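Local coordinates for succinyl-CoA:3-ketoacid-coenzyme A transferase subunit B (Helicobacter pylori, PDB 3RRL), which catalyses, with its partner subunit, the transfer of coenzyme A from succinyl-CoA to a 3-oxo acid, giving a 3-oxoacyl-CoA and succinate, at residues Asn44-Ile49 with Ala76-Ser81; Met113-Leu118 with Ser155-Gly160; Ile136-His141 with Gln166-Leu171. All coordinates share one frame; numbering follows the deposited sequence.

Contact 1: residues Asn44-Ile49 with Ala76-Ser81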
loop_
_atom_site.group_PDB
_atom_site.type_symbol
_atom_site.label_atom_id
_atom_site.label_comp_id
_atom_site.label_asym_id
_atom_site.label_seq_id
_atom_site.Cartn_x
_atom_site.Cartn_y
_atom_site.Cartn_z
ATOM N N ASN B 44 1.076 5.104 -14.731
ATOM C CA ASN B 44 1.338 6.309 -13.964
ATOM C C ASN B 44 0.175 6.638 -13.032
ATOM O O ASN B 44 0.128 7.714 -12.428
ATOM C CB ASN B 44 1.753 7.491 -14.844
ATOM C CG ASN B 44 0.769 7.778 -15.952
ATOM O OD1 ASN B 44 0.214 6.870 -16.565
ATOM N ND2 ASN B 44 0.560 9.058 -16.231
ATOM N N GLY B 45 -0.748 5.689 -12.895
ATOM C CA GLY B 45 -1.838 5.853 -11.948
ATOM C C GLY B 45 -3.233 6.131 -12.460
ATOM O O GLY B 45 -4.028 6.784 -11.791
ATOM N N LEU B 46 -3.525 5.692 -13.672
ATOM C CA LEU B 46 -4.885 5.787 -14.165
ATOM C C LEU B 46 -5.429 4.461 -14.681
ATOM O O LEU B 46 -4.715 3.677 -15.312
ATOM C CB LEU B 46 -4.970 6.841 -15.259
ATOM C CG LEU B 46 -6.130 6.678 -16.238
ATOM C CD1 LEU B 46 -7.456 7.060 -15.573
ATOM C CD2 LEU B 46 -5.848 7.542 -17.469
ATOM N N LEU B 47 -6.706 4.217 -14.405
ATOM C CA LEU B 47 -7.434 3.130 -15.042
ATOM C C LEU B 47 -8.588 3.760 -15.824
ATOM O O LEU B 47 -9.341 4.556 -15.268
ATOM C CB LEU B 47 -7.962 2.166 -13.979
ATOM C CG LEU B 47 -8.456 0.804 -14.450
ATOM C CD1 LEU B 47 -7.368 0.080 -15.227
ATOM C CD2 LEU B 47 -8.910 -0.037 -13.260
ATOM N N GLY B 48 -8.793 3.350 -17.073
ATOM C CA GLY B 48 -9.686 4.071 -17.974
ATOM C C GLY B 48 -9.137 5.197 -18.842
ATOM O O GLY B 48 -9.679 6.299 -18.873
ATOM N N ILE B 49 -8.038 4.920 -19.541
ATOM C CA ILE B 49 -7.523 5.825 -20.570
ATOM C C ILE B 49 -8.559 6.104 -21.671
ATOM O O ILE B 49 -9.357 5.237 -22.036
ATOM C CB ILE B 49 -6.277 5.240 -21.262
ATOM C CG1 ILE B 49 -5.136 5.031 -20.274
ATOM C CG2 ILE B 49 -5.805 6.139 -22.414
ATOM C CD1 ILE B 49 -3.911 4.415 -20.937
ATOM N N ALA B 76 -13.456 5.935 -14.966
ATOM C CA ALA B 76 -12.017 5.931 -14.771
ATOM C C ALA B 76 -11.719 6.104 -13.282
ATOM O O ALA B 76 -12.575 6.550 -12.521
ATOM C CB ALA B 76 -11.368 7.044 -15.575
ATOM N N SER B 77 -10.511 5.725 -12.872
ATOM C CA SER B 77 -10.040 5.980 -11.516
ATOM C C SER B 77 -8.568 6.371 -11.544
ATOM O O SER B 77 -7.829 5.952 -12.426
ATOM C CB SER B 77 -10.253 4.756 -10.620
ATOM O OG SER B 77 -9.789 3.585 -11.257
ATOM N N PHE B 78 -8.158 7.198 -10.589
ATOM C CA PHE B 78 -6.759 7.564 -10.444
ATOM C C PHE B 78 -6.238 6.940 -9.166
ATOM O O PHE B 78 -6.996 6.715 -8.217
ATOM C CB PHE B 78 -6.574 9.087 -10.390
ATOM C CG PHE B 78 -6.948 9.803 -11.667
ATOM C CD1 PHE B 78 -6.222 9.611 -12.823
ATOM C CD2 PHE B 78 -8.008 10.695 -11.697
ATOM C CE1 PHE B 78 -6.565 10.271 -13.994
ATOM C CE2 PHE B 78 -8.350 11.357 -12.867
ATOM C CZ PHE B 78 -7.633 11.138 -14.015
ATOM N N PHE B 79 -4.943 6.644 -9.144
ATOM C CA PHE B 79 -4.319 6.098 -7.952
ATOM C C PHE B 79 -2.824 6.337 -8.026
ATOM O O PHE B 79 -2.319 6.809 -9.050
ATOM C CB PHE B 79 -4.619 4.601 -7.847
ATOM C CG PHE B 79 -4.692 3.916 -9.176
ATOM C CD1 PHE B 79 -3.538 3.472 -9.806
ATOM C CD2 PHE B 79 -5.911 3.726 -9.806
ATOM C CE1 PHE B 79 -3.597 2.838 -11.047
ATOM C CE2 PHE B 79 -5.984 3.088 -11.046
ATOM C CZ PHE B 79 -4.826 2.642 -11.665
ATOM N N ASN B 80 -2.116 5.989 -6.955
ATOM C CA ASN B 80 -0.691 6.285 -6.883
ATOM C C ASN B 80 0.145 5.173 -7.508
ATOM O O ASN B 80 -0.394 4.153 -7.965
ATOM C CB ASN B 80 -0.245 6.647 -5.449
ATOM C CG ASN B 80 -0.160 5.441 -4.516
ATOM O OD1 ASN B 80 0.395 4.405 -4.866
ATOM N ND2 ASN B 80 -0.703 5.587 -3.314
ATOM N N SER B 81 1.455 5.375 -7.539
ATOM C CA SER B 81 2.324 4.512 -8.328
ATOM C C SER B 81 2.473 3.119 -7.735
ATOM O O SER B 81 2.558 2.158 -8.474
ATOM C CB SER B 81 3.679 5.172 -8.554
ATOM O OG SER B 81 3.535 6.240 -9.477
HETATM O O HOH W 1 -1.207 9.032 -10.452
#

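Contact 2: residues Met113-Leu118 with Ser155-Gly160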
loop_
_atom_site.group_PDB
_atom_site.type_symbol
_atom_site.label_atom_id
_atom_site.label_comp_id
_atom_site.label_asym_id
_atom_site.label_seq_id
_atom_site.Cartn_x
_atom_site.Cartn_y
_atom_site.Cartn_z
HETATM N N MSE B 113 17.386 -2.233 -23.101
HETATM C CA MSE B 113 18.734 -1.742 -23.244
HETATM C C MSE B 113 19.558 -2.287 -24.410
HETATM O O MSE B 113 19.548 -3.472 -24.688
HETATM C CB MSE B 113 19.465 -2.018 -21.934
HETATM C CG MSE B 113 20.952 -1.941 -22.001
HETATM SE SE MSE B 113 21.709 -2.224 -20.254
HETATM C CE MSE B 113 21.991 -0.376 -19.775
ATOM N N ILE B 114 20.308 -1.400 -25.048
ATOM C CA ILE B 114 21.376 -1.772 -25.971
ATOM C C ILE B 114 22.691 -1.210 -25.438
ATOM O O ILE B 114 22.858 0.009 -25.377
ATOM C CB ILE B 114 21.127 -1.216 -27.379
ATOM C CG1 ILE B 114 19.760 -1.670 -27.899
ATOM C CG2 ILE B 114 22.232 -1.663 -28.329
ATOM C CD1 ILE B 114 19.352 -1.003 -29.208
ATOM N N PRO B 115 23.631 -2.090 -25.060
ATOM C CA PRO B 115 24.876 -1.680 -24.395
ATOM C C PRO B 115 25.601 -0.548 -25.114
ATOM O O PRO B 115 25.771 -0.596 -26.333
ATOM C CB PRO B 115 25.730 -2.943 -24.454
ATOM C CG PRO B 115 24.743 -4.057 -24.470
ATOM C CD PRO B 115 23.557 -3.551 -25.243
ATOM N N LYS B 116 25.992 0.470 -24.352
ATOM C CA LYS B 116 26.826 1.568 -24.842
ATOM C C LYS B 116 26.208 2.252 -26.054
ATOM O O LYS B 116 26.898 2.938 -26.805
ATOM C CB LYS B 116 28.235 1.065 -25.184
ATOM N N LYS B 117 24.907 2.066 -26.238
ATOM C CA LYS B 117 24.183 2.724 -27.318
ATOM C C LYS B 117 22.896 3.337 -26.798
ATOM O O LYS B 117 22.759 4.560 -26.711
ATOM C CB LYS B 117 23.897 1.742 -28.464
ATOM N N LEU B 118 21.962 2.470 -26.428
ATOM C CA LEU B 118 20.660 2.909 -25.952
ATOM C C LEU B 118 20.491 2.580 -24.468
ATOM O O LEU B 118 20.278 1.419 -24.094
ATOM C CB LEU B 118 19.573 2.223 -26.787
ATOM C CG LEU B 118 18.083 2.426 -26.521
ATOM C CD1 LEU B 118 17.313 2.618 -27.835
ATOM C CD2 LEU B 118 17.539 1.240 -25.747
ATOM N N SER B 155 20.844 -11.723 -27.436
ATOM C CA SER B 155 22.151 -11.109 -27.258
ATOM C C SER B 155 22.094 -9.852 -26.386
ATOM O O SER B 155 23.113 -9.416 -25.851
ATOM C CB SER B 155 22.760 -10.768 -28.626
ATOM O OG SER B 155 22.006 -9.772 -29.304
ATOM N N LEU B 156 20.900 -9.271 -26.252
ATOM C CA LEU B 156 20.712 -8.051 -25.465
ATOM C C LEU B 156 20.268 -8.335 -24.033
ATOM O O LEU B 156 19.695 -9.392 -23.759
ATOM C CB LEU B 156 19.722 -7.106 -26.153
ATOM C CG LEU B 156 20.042 -6.721 -27.600
ATOM C CD1 LEU B 156 18.873 -5.958 -28.209
ATOM C CD2 LEU B 156 21.329 -5.908 -27.687
ATOM N N PRO B 157 20.515 -7.383 -23.115
ATOM C CA PRO B 157 20.090 -7.568 -21.722
ATOM C C PRO B 157 18.601 -7.888 -21.653
ATOM O O PRO B 157 17.799 -7.228 -22.325
ATOM C CB PRO B 157 20.369 -6.204 -21.088
ATOM C CG PRO B 157 21.501 -5.644 -21.916
ATOM C CD PRO B 157 21.214 -6.101 -23.319
ATOM N N LEU B 158 18.248 -8.887 -20.849
ATOM C CA LEU B 158 16.866 -9.340 -20.748
ATOM C C LEU B 158 15.935 -8.396 -19.998
ATOM O O LEU B 158 16.290 -7.840 -18.952
ATOM C CB LEU B 158 16.801 -10.710 -20.083
ATOM C CG LEU B 158 17.347 -11.886 -20.880
ATOM C CD1 LEU B 158 16.713 -13.163 -20.346
ATOM C CD2 LEU B 158 17.054 -11.709 -22.359
ATOM N N THR B 159 14.737 -8.216 -20.542
ATOM C CA THR B 159 13.650 -7.607 -19.785
ATOM C C THR B 159 13.012 -8.650 -18.868
ATOM O O THR B 159 12.580 -8.341 -17.758
ATOM C CB THR B 159 12.584 -7.046 -20.706
ATOM O OG1 THR B 159 13.183 -6.093 -21.589
ATOM C CG2 THR B 159 11.500 -6.378 -19.900
ATOM N N GLY B 160 12.950 -9.888 -19.349
ATOM C CA GLY B 160 12.430 -10.985 -18.556
ATOM C C GLY B 160 12.746 -12.328 -19.188
ATOM O O GLY B 160 12.932 -12.424 -20.401
#

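Contact 3: residues Ile136-His141 with Gln166-Leu171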
loop_
_atom_site.group_PDB
_atom_site.type_symbol
_atom_site.label_atom_id
_atom_site.label_comp_id
_atom_site.label_asym_id
_atom_site.label_seq_id
_atom_site.Cartn_x
_atom_site.Cartn_y
_atom_site.Cartn_z
ATOM N N ILE B 136 1.857 -10.367 -24.558
ATOM C CA ILE B 136 2.055 -10.413 -25.999
ATOM C C ILE B 136 3.142 -9.427 -26.433
ATOM O O ILE B 136 3.083 -8.248 -26.097
ATOM C CB ILE B 136 0.765 -10.046 -26.750
ATOM C CG1 ILE B 136 -0.391 -10.940 -26.305
ATOM C CG2 ILE B 136 0.972 -10.141 -28.260
ATOM C CD1 ILE B 136 -1.726 -10.538 -26.911
ATOM N N VAL B 137 4.133 -9.913 -27.176
ATOM C CA VAL B 137 5.134 -9.039 -27.770
ATOM C C VAL B 137 4.833 -8.872 -29.256
ATOM O O VAL B 137 4.582 -9.852 -29.961
ATOM C CB VAL B 137 6.559 -9.600 -27.611
ATOM C CG1 VAL B 137 7.551 -8.772 -28.431
ATOM C CG2 VAL B 137 6.968 -9.624 -26.154
ATOM N N ILE B 138 4.841 -7.629 -29.724
ATOM C CA ILE B 138 4.651 -7.351 -31.140
ATOM C C ILE B 138 5.849 -6.566 -31.661
ATOM O O ILE B 138 6.256 -5.557 -31.076
ATOM C CB ILE B 138 3.331 -6.605 -31.426
ATOM C CG1 ILE B 138 3.400 -5.152 -30.935
ATOM C CG2 ILE B 138 2.160 -7.362 -30.817
ATOM C CD1 ILE B 138 2.187 -4.314 -31.336
HETATM N N MSE B 139 6.422 -7.059 -32.748
HETATM C CA MSE B 139 7.760 -6.665 -33.135
HETATM C C MSE B 139 7.980 -6.881 -34.620
HETATM O O MSE B 139 7.457 -7.838 -35.190
HETATM C CB MSE B 139 8.712 -7.562 -32.363
HETATM C CG MSE B 139 10.163 -7.266 -32.517
HETATM SE SE MSE B 139 11.073 -8.539 -31.376
HETATM C CE MSE B 139 10.767 -10.159 -32.406
ATOM N N GLU B 140 8.786 -6.029 -35.242
ATOM C CA GLU B 140 9.239 -6.306 -36.600
ATOM C C GLU B 140 10.182 -7.502 -36.545
ATOM O O GLU B 140 11.013 -7.604 -35.640
ATOM C CB GLU B 140 9.912 -5.079 -37.220
ATOM C CG GLU B 140 8.919 -4.039 -37.729
ATOM C CD GLU B 140 9.554 -2.687 -37.979
ATOM O OE1 GLU B 140 10.345 -2.564 -38.938
ATOM O OE2 GLU B 140 9.259 -1.745 -37.211
ATOM N N HIS B 141 10.032 -8.414 -37.504
ATOM C CA HIS B 141 10.692 -9.720 -37.444
ATOM C C HIS B 141 12.212 -9.636 -37.599
ATOM O O HIS B 141 12.945 -10.406 -36.979
ATOM C CB HIS B 141 10.098 -10.673 -38.491
ATOM C CG HIS B 141 10.350 -12.121 -38.202
ATOM N ND1 HIS B 141 9.371 -12.967 -37.726
ATOM C CD2 HIS B 141 11.473 -12.872 -38.315
ATOM C CE1 HIS B 141 9.877 -14.177 -37.559
ATOM N NE2 HIS B 141 11.150 -14.146 -37.914
ATOM N N GLN B 166 2.891 -14.935 -26.317
ATOM C CA GLN B 166 2.594 -14.908 -27.741
ATOM C C GLN B 166 3.431 -13.833 -28.424
ATOM O O GLN B 166 3.632 -12.744 -27.880
ATOM C CB GLN B 166 1.103 -14.653 -27.947
ATOM C CG GLN B 166 0.676 -14.402 -29.389
ATOM C CD GLN B 166 -0.787 -13.977 -29.477
ATOM O OE1 GLN B 166 -1.267 -13.196 -28.657
ATOM N NE2 GLN B 166 -1.501 -14.505 -30.455
ATOM N N LEU B 167 3.935 -14.151 -29.608
ATOM C CA LEU B 167 4.762 -13.214 -30.355
ATOM C C LEU B 167 4.169 -12.999 -31.741
ATOM O O LEU B 167 3.965 -13.948 -32.500
ATOM C CB LEU B 167 6.207 -13.721 -30.458
ATOM C CG LEU B 167 7.087 -13.076 -31.533
ATOM C CD1 LEU B 167 7.335 -11.602 -31.235
ATOM C CD2 LEU B 167 8.411 -13.830 -31.684
ATOM N N ILE B 168 3.873 -11.744 -32.052
ATOM C CA ILE B 168 3.303 -11.383 -33.337
ATOM C C ILE B 168 4.296 -10.513 -34.101
ATOM O O ILE B 168 4.666 -9.438 -33.633
ATOM C CB ILE B 168 1.997 -10.589 -33.135
ATOM C CG1 ILE B 168 0.993 -11.402 -32.308
ATOM C CG2 ILE B 168 1.400 -10.176 -34.466
ATOM C CD1 ILE B 168 -0.315 -10.666 -32.038
ATOM N N THR B 169 4.742 -10.982 -35.262
ATOM C CA THR B 169 5.578 -10.164 -36.140
ATOM C C THR B 169 4.899 -9.939 -37.501
ATOM O O THR B 169 3.775 -10.399 -37.727
ATOM C CB THR B 169 6.984 -10.786 -36.346
ATOM O OG1 THR B 169 6.916 -11.857 -37.297
ATOM C CG2 THR B 169 7.533 -11.306 -35.030
ATOM N N ASP B 170 5.578 -9.231 -38.397
ATOM C CA ASP B 170 5.053 -8.992 -39.746
ATOM C C ASP B 170 5.036 -10.276 -40.587
ATOM O O ASP B 170 4.410 -10.337 -41.652
ATOM C CB ASP B 170 5.873 -7.909 -40.457
ATOM C CG ASP B 170 7.370 -8.110 -40.289
ATOM O OD1 ASP B 170 7.823 -8.224 -39.131
ATOM O OD2 ASP B 170 8.093 -8.177 -41.308
ATOM N N LEU B 171 5.729 -11.297 -40.098
ATOM C CA LEU B 171 5.814 -12.589 -40.781
ATOM C C LEU B 171 4.843 -13.599 -40.190
ATOM O O LEU B 171 4.046 -14.200 -40.911
ATOM C CB LEU B 171 7.238 -13.153 -40.771
ATOM C CG LEU B 171 8.313 -12.295 -41.434
ATOM C CD1 LEU B 171 9.637 -13.053 -41.502
ATOM C CD2 LEU B 171 7.866 -11.863 -42.820
#

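Contact 1: residues Asn44-Ile49 with Ala76-Ser81
Three backbone hydrogen bonds tie Gly45 and Leu47 to Ser77 and Phe79. Leu47 and Ser77 bond reciprocally: Leu47 N donates to Ser77 O over 2.9 Å and nearly straight (172° at the hydrogen), while Ser77 N returns a bond to Leu47 O. At the other end Phe79 N donates to Gly45 O at 2.8 Å, arriving tilted from that carbonyl's plane. Gly45 CA approaches Phe79 O at 3.1 Å in a CA-H...O contact. Just beyond, a water donates both to Asn44 O (2.7 Å) and to Phe79 O, joining two acceptors that could not bond each other. The pairing is antiparallel, with Leu46 opposite Phe78 as a non-hydrogen-bonded pair; strand 76-78 is the outermost strand of the large mixed sheet within this chain, and Phe78 forms backbone hydrogen bonds to another chain. Gly45 and Leu46 both face Ser42 in a G1 beta bulge, beginning two residues past Glu43, the predicted active-site residue. Apolar contacts divide between the two faces. On the Leu46 and Phe78 side, Leu46 CD1 lies 3.7 Å from Phe78 CE1, with Ala76 CB also within contact. On the other, Phe79 CG lies between its backbone N and carbonyl carbon (chi1 34°), and the ring lies against the backbone of Gly45, with Gly45 C over one face (3.6 Å above the plane, toward the rim); Phe79 CE2 meets Leu47 CB at 3.7 Å.

Contact 2: residues Met113-Leu118 with Ser155-Gly160
Met113 and Pro157 cross at about a right angle, the selenomethionine chain passing the proline ring at its CG corner. Met113 CG lies 3.7 Å from Pro157 CG, and Met113 SE is almost as near to the same Pro157 CG, at 3.8 Å. Met113 CG stands anti to the backbone N (chi1 163°), which brings CG to the ring; the bend at chi3 (-98°) then sends CE off from it. The next corner of the ring, Pro157 CD, sits 3.4 Å from Met113 O and meets Pro115 CD at 4.0 Å, the two prolines reaching toward each other tip to tip. Leu156 crosses Pro115 at about a right angle, touching with one methyl, Leu156 CD2, which is 4.1 Å from Pro115 CD. Leu156 CB rests beside Met113 O, while Ile114 only grazes Leu156. No hydrogen bond spans the two segments, so side-chain and carbonyl contacts alone join them here. The polar ties lie outside: Leu156 N and Ser155 OG bond to the carboxylate of Glu102, and Leu158 O accepts from Trp112 NE1. Residues 114-118 form a tight reversal in which Lys117 and Leu118 both face Ile114, a classic beta bulge; Ile114 O accepts from both their N atoms. The contact thus sets a bulged beta hairpin of the small four-stranded sheet against the loop that follows strand 150-151, at the protein surface and away from the predicted active site.

Contact 3: residues Ile136-His141 with Gln166-Leu171
His141 is held by Thr169 and Asp170. Its ring nitrogen ND1 meets Thr169 OG1 at 2.7 Å, near the ring plane and almost straight, and its backbone N donates to the syn lone pair of Asp170 OD1 over 2.8 Å. Thr169 OG1 lies between the backbone N and the carbonyl carbon (chi1 78°), where it also accepts from Leu171 N in an ST turn. Thr199 bonds NE2, so both ring nitrogens have partners. Over one face of the imidazole comes Leu171 CD1, a CH-pi contact 3.7 Å from the ring centroid. Upstream, strands 136-138 and 166-168 run parallel, 17° apart, as neighbours within the large mixed sheet. Val137 N donates to Gln166 O, Val137 O accepts from Ile168 N at 2.9 Å, and Met139 N donates to Ile168 O. Ile136 and Gln166 lie side by side, with Gln166 OE1 only 3.2 Å from Ile136 CD1; that oxygen takes its hydrogen bond from Lys134. On the same face Ile138 CG2 packs 4.0 Å from Ile168 CB, and helix 2-10 covers this side. On the opposite face, with Val137 and Leu167, Leu167 CD1 touches both Val137 CG1 and, at 3.9 Å, Met139 CE. The ladder fixes the strand register, whereas the bonds to both imidazole nitrogens and the methyl over its face should restrict rotation of His141; the carboxylate of Asp170 nearby might modestly favour its protonation.

Contacts 1 and 3 are buried and belong to the same large mixed sheet, but on opposite sides of the chain's centre, their own centres 28 Å apart. Contact 1 is antiparallel pairing at an outermost strand, close to the predicted active-site residue and within reach of other chains, with a water bridging two of its carbonyl oxygens. Contact 3 is parallel pairing deeper in the sheet, touched by no other chain, and alone of the three adds side-chain hydrogen bonds across its segments. Contact 2, at the surface, sets a hairpin of the smaller sheet against a loop and has only apolar and carbonyl contacts. Its segments alternate along the chain with those of contact 3, about 8 Å away between nearest atoms.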